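Local coordinates for protein EchA1_1 (Mycobacterium avium subsp. paratuberculosis, PDB 3R9T) that probably catalyses the reversible hydration of 2-enoyl-CoA to (3S)-3-hydroxyacyl-CoA in fatty acid metabolism, at residues B[8-12]-B[23-27]; B[33-39]-B[81-85]; B[61-67]-B[106-112]. All coordinates share one frame. Residues are numbered along the deposited sequence.

Interaction 1 (B[8-12]-B[23-27]); sequences APGAL and TINRP
Residues 11-12 and 23-24 are extended and pair antiparallel. Residues 8-10 lead into the first strand. After the second, Asn-25 (phi/psi -123/50°) and Arg-26 (-131/58°) leave the extended conformation and turn the chain away. Leu-12 and Thr-23 form a hydrogen-bonded pair, with CA atoms 5.1 Å apart. Both of its bonds are made: Leu-12 N gives to Thr-23 O at 2.8 Å, and Thr-23 N gives to Leu-12 O at 2.9 Å. Ala-11 and Ile-24 form the next, non-hydrogen-bonded pair, with CA atoms 4.4 Å apart. Here Ala-11 CA lies 3.2 Å from Thr-23 O, a CA-H...O contact, so that carbonyl is approached twice. These are the open ends of the hairpin of strands 11-16 and 19-24, at the edge of the main sheet of the crotonase fold. On the other side of strand 19-24, the backbone of Ile-24 bonds to Thr-60 and Ala-62. Ala-11 and Ile-24 point to the sheet face packed by Val-41 and Val-37 of helix 35-50. Leu-12 and Thr-23 point to the opposite face.

Beyond the paired strands, Asn-25 holds the entering chain. Its N donates to Gly-10 O at 2.7 Å. Its CA-to-CB bond points toward segment 8-12, and with chi1 t ND2 donates to Pro-9 O at 3.0 Å. Arg-26 N bonds to Asn-31 OD1. The Arg-26 guanidinium forms a salt bridge with Asp-72, and NH1 also bonds to Ala-32 O. A water 2.7 Å from Thr-23 OG1 donates weakly to Leu-12 O at 3.5 Å.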
# COMPACT_ATOMS: atom_id res chain seq x y z
N ALA B 8 -34.74 -4.54 23.18
CA ALA B 8 -33.30 -4.54 23.38
C ALA B 8 -32.67 -3.58 22.39
O ALA B 8 -33.13 -3.48 21.24
CB ALA B 8 -32.73 -5.93 23.19
N PRO B 9 -31.62 -2.86 22.81
CA PRO B 9 -30.99 -1.87 21.96
C PRO B 9 -30.21 -2.52 20.83
O PRO B 9 -29.85 -3.70 20.91
CB PRO B 9 -30.05 -1.14 22.91
CG PRO B 9 -29.77 -2.10 23.97
CD PRO B 9 -30.96 -2.95 24.12
N GLY B 10 -29.98 -1.75 19.78
CA GLY B 10 -29.30 -2.24 18.59
C GLY B 10 -27.87 -2.66 18.86
O GLY B 10 -27.35 -3.53 18.15
N ALA B 11 -27.24 -2.05 19.85
CA ALA B 11 -25.90 -2.44 20.27
C ALA B 11 -25.77 -2.31 21.77
O ALA B 11 -26.32 -1.39 22.37
CB ALA B 11 -24.86 -1.57 19.57
N LEU B 12 -25.05 -3.25 22.38
CA LEU B 12 -24.76 -3.22 23.81
C LEU B 12 -23.34 -2.70 24.00
O LEU B 12 -22.50 -2.83 23.10
CB LEU B 12 -24.87 -4.62 24.41
CG LEU B 12 -26.20 -5.36 24.20
CD1 LEU B 12 -26.07 -6.84 24.59
CD2 LEU B 12 -27.32 -4.69 24.97
N THR B 23 -21.16 -4.68 21.34
CA THR B 23 -21.71 -5.85 20.68
C THR B 23 -22.93 -5.46 19.85
O THR B 23 -23.91 -4.93 20.40
CB THR B 23 -22.08 -6.95 21.70
OG1 THR B 23 -20.95 -7.28 22.52
CG2 THR B 23 -22.58 -8.20 20.99
N ILE B 24 -22.88 -5.70 18.54
CA ILE B 24 -24.04 -5.46 17.70
C ILE B 24 -25.06 -6.50 18.14
O ILE B 24 -24.73 -7.68 18.28
CB ILE B 24 -23.72 -5.62 16.22
CG1 ILE B 24 -22.65 -4.61 15.77
CG2 ILE B 24 -24.98 -5.41 15.39
CD1 ILE B 24 -22.05 -4.94 14.40
N ASN B 25 -26.30 -6.05 18.36
CA ASN B 25 -27.31 -6.84 19.05
C ASN B 25 -28.57 -7.06 18.22
O ASN B 25 -29.69 -6.84 18.69
CB ASN B 25 -27.64 -6.13 20.38
CG ASN B 25 -28.39 -7.01 21.36
OD1 ASN B 25 -28.18 -8.22 21.41
ND2 ASN B 25 -29.28 -6.40 22.14
N ARG B 26 -28.40 -7.51 16.97
CA ARG B 26 -29.55 -7.94 16.15
C ARG B 26 -29.35 -9.30 15.50
O ARG B 26 -29.42 -9.42 14.27
CB ARG B 26 -29.84 -6.92 15.05
CG ARG B 26 -30.23 -5.56 15.53
CD ARG B 26 -30.54 -4.70 14.34
NE ARG B 26 -31.79 -5.10 13.70
CZ ARG B 26 -32.02 -5.08 12.38
NH1 ARG B 26 -31.06 -4.72 11.53
NH2 ARG B 26 -33.21 -5.44 11.91
N PRO B 27 -29.11 -10.34 16.32
CA PRO B 27 -28.83 -11.63 15.71
C PRO B 27 -29.99 -12.17 14.88
O PRO B 27 -29.75 -12.83 13.88
CB PRO B 27 -28.51 -12.53 16.91
CG PRO B 27 -29.13 -11.87 18.08
CD PRO B 27 -29.15 -10.40 17.79
O HOH W 1 -21.12 -5.61 24.64

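Interaction 2 (B[33-39]-B[81-85]); sequences INAAVSI and NLYHP
Segment 33-39 enters helix 35-50, and segment 81-85 runs beside its first turn without regular secondary structure. Asn-34 CA is 4.7 Å from Leu-82 CA, and Ser-38 CA is 4.8 Å from His-84 CA.

Asn-34 is the N-cap: with chi1 p, its OD1 accepts a hydrogen bond from Val-37 N at 3.0 Å. Ser-38 N donates to Asn-34 O at 3.0 Å, starting the helical pattern. Across the contact, Ser-38 in the m rotamer gives OG to Leu-82 O at 2.5 Å, a short bond. A water accepts from Ala-35 N at 3.0 Å and donates to Asn-81 O at 2.7 Å. His-84, with chi1 t, bonds through NE2 to Asp-43 further along the helix and through ND1 to Asp-86 N.

Ile-39 CG1 sits over one face of the His-84 ring, 4.0 Å from its centroid, a CH-pi contact. The same CG1 is 3.5 Å from Pro-85 CD, and Ala-35 CB is 4.4 Å from that CD. Leu-82 CD2 packs 3.8 Å from Ile-33 O.

The Leu-82 side chain also touches the bound benzoic acid. The arrangement is thus a capped helix start docked against a loop that contributes Leu-82 to the benzoic acid pocket.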
# COMPACT_ATOMS: atom_id res chain seq x y z
N ILE B 33 -26.83 -3.74 9.87
CA ILE B 33 -26.82 -2.37 10.38
C ILE B 33 -28.08 -1.61 10.01
O ILE B 33 -28.43 -1.50 8.84
CB ILE B 33 -25.63 -1.56 9.84
CG1 ILE B 33 -24.32 -2.27 10.17
CG2 ILE B 33 -25.61 -0.16 10.46
CD1 ILE B 33 -24.12 -2.58 11.65
N ASN B 34 -28.72 -1.06 11.03
CA ASN B 34 -29.74 -0.04 10.86
C ASN B 34 -29.47 1.14 11.81
O ASN B 34 -28.48 1.14 12.57
CB ASN B 34 -31.14 -0.64 11.11
CG ASN B 34 -31.35 -1.06 12.56
OD1 ASN B 34 -30.52 -0.80 13.43
ND2 ASN B 34 -32.47 -1.73 12.82
N ALA B 35 -30.35 2.13 11.78
CA ALA B 35 -30.20 3.32 12.64
C ALA B 35 -30.07 3.01 14.14
O ALA B 35 -29.32 3.68 14.84
CB ALA B 35 -31.36 4.29 12.40
N ALA B 36 -30.79 2.00 14.63
CA ALA B 36 -30.72 1.61 16.05
C ALA B 36 -29.32 1.07 16.43
O ALA B 36 -28.79 1.39 17.50
CB ALA B 36 -31.79 0.57 16.37
N VAL B 37 -28.72 0.27 15.55
CA VAL B 37 -27.36 -0.22 15.76
C VAL B 37 -26.40 0.97 15.75
O VAL B 37 -25.52 1.08 16.61
CB VAL B 37 -26.94 -1.24 14.69
CG1 VAL B 37 -25.46 -1.66 14.87
CG2 VAL B 37 -27.88 -2.48 14.69
N SER B 38 -26.60 1.89 14.81
CA SER B 38 -25.72 3.05 14.71
C SER B 38 -25.75 3.91 15.97
O SER B 38 -24.74 4.48 16.36
CB SER B 38 -26.06 3.89 13.48
OG SER B 38 -25.95 3.11 12.31
N ILE B 39 -26.91 4.01 16.60
CA ILE B 39 -27.04 4.75 17.85
C ILE B 39 -26.23 4.11 18.96
O ILE B 39 -25.48 4.79 19.66
CB ILE B 39 -28.52 4.86 18.27
CG1 ILE B 39 -29.22 5.86 17.36
CG2 ILE B 39 -28.65 5.29 19.72
CD1 ILE B 39 -30.75 5.78 17.40
N ASN B 81 -32.39 5.97 6.41
CA ASN B 81 -30.97 6.22 6.71
C ASN B 81 -30.47 5.15 7.66
O ASN B 81 -31.20 4.72 8.56
CB ASN B 81 -30.74 7.60 7.33
CG ASN B 81 -31.17 8.74 6.42
OD1 ASN B 81 -31.05 8.67 5.19
ND2 ASN B 81 -31.67 9.81 7.02
N LEU B 82 -29.23 4.74 7.46
CA LEU B 82 -28.65 3.67 8.25
C LEU B 82 -27.83 4.22 9.40
O LEU B 82 -27.53 3.50 10.35
CB LEU B 82 -27.81 2.76 7.36
CG LEU B 82 -28.63 2.09 6.24
CD1 LEU B 82 -27.77 1.11 5.46
CD2 LEU B 82 -29.89 1.39 6.77
N TYR B 83 -27.52 5.50 9.31
CA TYR B 83 -26.58 6.14 10.21
C TYR B 83 -27.21 6.56 11.54
O TYR B 83 -28.42 6.41 11.73
CB TYR B 83 -25.89 7.31 9.50
CG TYR B 83 -26.78 8.44 9.01
CD1 TYR B 83 -27.37 9.33 9.90
CD2 TYR B 83 -27.00 8.64 7.64
CE1 TYR B 83 -28.18 10.39 9.46
CE2 TYR B 83 -27.81 9.70 7.19
CZ TYR B 83 -28.40 10.57 8.11
OH TYR B 83 -29.20 11.62 7.69
N HIS B 84 -26.38 7.02 12.46
CA HIS B 84 -26.86 7.56 13.74
C HIS B 84 -27.67 8.79 13.39
O HIS B 84 -27.13 9.72 12.80
CB HIS B 84 -25.68 7.95 14.62
CG HIS B 84 -26.04 8.30 16.04
ND1 HIS B 84 -27.05 9.18 16.36
CD2 HIS B 84 -25.47 7.92 17.21
CE1 HIS B 84 -27.11 9.30 17.68
NE2 HIS B 84 -26.16 8.55 18.22
N PRO B 85 -28.97 8.82 13.74
CA PRO B 85 -29.77 9.95 13.26
C PRO B 85 -29.29 11.34 13.69
O PRO B 85 -29.58 12.31 13.00
CB PRO B 85 -31.18 9.70 13.83
CG PRO B 85 -31.15 8.42 14.54
CD PRO B 85 -29.76 7.85 14.53
O HOH W 2 -32.33 2.53 9.61

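Interaction 3 (B[61-67]-B[106-112]); sequences GAGDKSF and AAVNGTA
In this crotonase fold, segment 61-67 continues from the end of strand 56-61 of the main sheet and packs on segment 106-112, where the chain passes from strand 104-108 to strand 111-113. Ser-66 and Thr-111 form a parallel bridge, CA atoms 4.5 Å apart. Thr-111 N donates to Lys-65 O at 2.9 Å, and Phe-67 N donates to Thr-111 O at 2.9 Å.

Asn-109 plugs the loop. With chi1 p and chi2 near -60°, its OD1 accepts from Gly-61 N at 3.1 Å, while ND2 donates to Gly-63 O and to Ser-66 O, both at 2.9 Å. At Gly-63 (phi/psi 87/-173°) a CB would be jammed against Ala-62 O. At Gly-110 a CB would clash with Lys-65 O; its CA instead lies 3.3 Å from that oxygen, a CA-H...O contact.

Asp-64 forms a salt bridge with Arg-131. A water donates to Asp-64 O at 2.7 Å and to Asn-109 O at 2.8 Å. Another lies 3.0 Å from Ser-66 OG and 2.7 Å from Thr-111 OG1.

Phe-67, chi1 t and chi2 74°, lays its ring among alanines: CZ is 4.2 Å from Ala-106 CB, and CD2 is 3.7 Å from Ala-112 CB. Val-108, chi1 t, sets CG2 over one ring face, 3.9 Å from the Phe-67 centroid.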
# COMPACT_ATOMS: atom_id res chain seq x y z
N GLY B 61 -20.12 -9.07 17.21
CA GLY B 61 -21.52 -9.32 16.92
C GLY B 61 -22.05 -10.35 17.90
O GLY B 61 -21.32 -11.27 18.30
N ALA B 62 -23.31 -10.21 18.26
CA ALA B 62 -23.97 -11.15 19.16
C ALA B 62 -24.16 -12.49 18.48
O ALA B 62 -24.47 -12.54 17.29
CB ALA B 62 -25.33 -10.59 19.61
N GLY B 63 -23.98 -13.57 19.23
CA GLY B 63 -24.25 -14.92 18.70
C GLY B 63 -23.08 -15.56 17.98
O GLY B 63 -21.97 -15.01 17.93
N ASP B 64 -23.33 -16.72 17.37
CA ASP B 64 -22.25 -17.57 16.86
C ASP B 64 -22.16 -17.69 15.34
O ASP B 64 -21.34 -18.47 14.84
CB ASP B 64 -22.35 -18.98 17.47
CG ASP B 64 -21.06 -19.77 17.33
OD1 ASP B 64 -20.00 -19.23 17.71
OD2 ASP B 64 -21.10 -20.92 16.83
N LYS B 65 -22.96 -16.93 14.59
CA LYS B 65 -22.94 -17.06 13.13
C LYS B 65 -22.57 -15.78 12.42
O LYS B 65 -21.98 -15.84 11.36
CB LYS B 65 -24.29 -17.55 12.58
CG LYS B 65 -24.68 -18.97 13.01
CD LYS B 65 -23.98 -20.04 12.17
CE LYS B 65 -24.62 -21.42 12.36
NZ LYS B 65 -23.69 -22.51 11.96
N SER B 66 -22.93 -14.62 12.99
CA SER B 66 -22.83 -13.35 12.27
C SER B 66 -22.07 -12.28 13.03
O SER B 66 -22.43 -11.98 14.15
CB SER B 66 -24.23 -12.80 11.98
OG SER B 66 -25.02 -13.69 11.20
N PHE B 67 -21.06 -11.66 12.41
CA PHE B 67 -20.47 -10.42 12.94
C PHE B 67 -21.38 -9.28 12.49
O PHE B 67 -21.94 -8.54 13.31
CB PHE B 67 -19.03 -10.27 12.43
CG PHE B 67 -18.41 -8.89 12.64
CD1 PHE B 67 -18.01 -8.47 13.90
CD2 PHE B 67 -18.18 -8.04 11.56
CE1 PHE B 67 -17.41 -7.22 14.08
CE2 PHE B 67 -17.59 -6.80 11.73
CZ PHE B 67 -17.19 -6.40 12.99
N ALA B 106 -11.83 -5.05 15.73
CA ALA B 106 -12.99 -5.81 15.31
C ALA B 106 -12.80 -7.29 15.66
O ALA B 106 -11.81 -7.89 15.26
CB ALA B 106 -13.18 -5.67 13.83
N ALA B 107 -13.72 -7.85 16.43
CA ALA B 107 -13.67 -9.25 16.77
C ALA B 107 -14.76 -9.93 15.96
O ALA B 107 -15.94 -9.93 16.36
CB ALA B 107 -13.89 -9.42 18.24
N VAL B 108 -14.34 -10.45 14.81
CA VAL B 108 -15.24 -10.98 13.81
C VAL B 108 -15.59 -12.43 14.10
O VAL B 108 -14.78 -13.35 13.89
CB VAL B 108 -14.64 -10.80 12.44
CG1 VAL B 108 -15.55 -11.35 11.39
CG2 VAL B 108 -14.37 -9.28 12.21
N ASN B 109 -16.81 -12.60 14.62
CA ASN B 109 -17.28 -13.88 15.13
C ASN B 109 -17.95 -14.75 14.07
O ASN B 109 -18.19 -15.94 14.28
CB ASN B 109 -18.24 -13.65 16.31
CG ASN B 109 -19.36 -12.70 15.98
OD1 ASN B 109 -19.12 -11.53 15.64
ND2 ASN B 109 -20.61 -13.18 16.08
N GLY B 110 -18.27 -14.17 12.92
CA GLY B 110 -18.82 -14.94 11.81
C GLY B 110 -18.92 -14.11 10.55
O GLY B 110 -18.01 -13.35 10.24
N THR B 111 -20.04 -14.22 9.84
CA THR B 111 -20.20 -13.55 8.56
C THR B 111 -19.91 -12.07 8.68
O THR B 111 -20.40 -11.42 9.60
CB THR B 111 -21.64 -13.67 8.03
OG1 THR B 111 -22.10 -15.01 8.18
CG2 THR B 111 -21.68 -13.26 6.57
N ALA B 112 -19.11 -11.55 7.76
CA ALA B 112 -18.73 -10.15 7.76
C ALA B 112 -18.68 -9.64 6.33
O ALA B 112 -17.63 -9.29 5.81
CB ALA B 112 -17.38 -9.96 8.44
O HOH W 3 -19.27 -18.19 13.09
O HOH W 4 -24.79 -14.87 8.50

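Interaction 3 is the buried one; interactions 1 and 2 are partly buried and lie nearer the outside. Interactions 1 and 3 reach the same main sheet, and Ile-24 O probably accepts a hydrogen bond from Ala-62 N at 2.9 Å. Interaction 2 adjoins interaction 1 through helix 35-50: Ile-24 CG2 packs on Val-37 CG1 at 3.8 Å. Interactions 2 and 3 do not touch. The chemistry follows position. The edge hairpin relies mainly on backbone bonds. The helix start combines one serine bond with packing on histidine and proline, and reaches the ligand. The core contact combines a short parallel bridge, a buried asparagine's bonds and a phenylalanine packed among alanines and a valine.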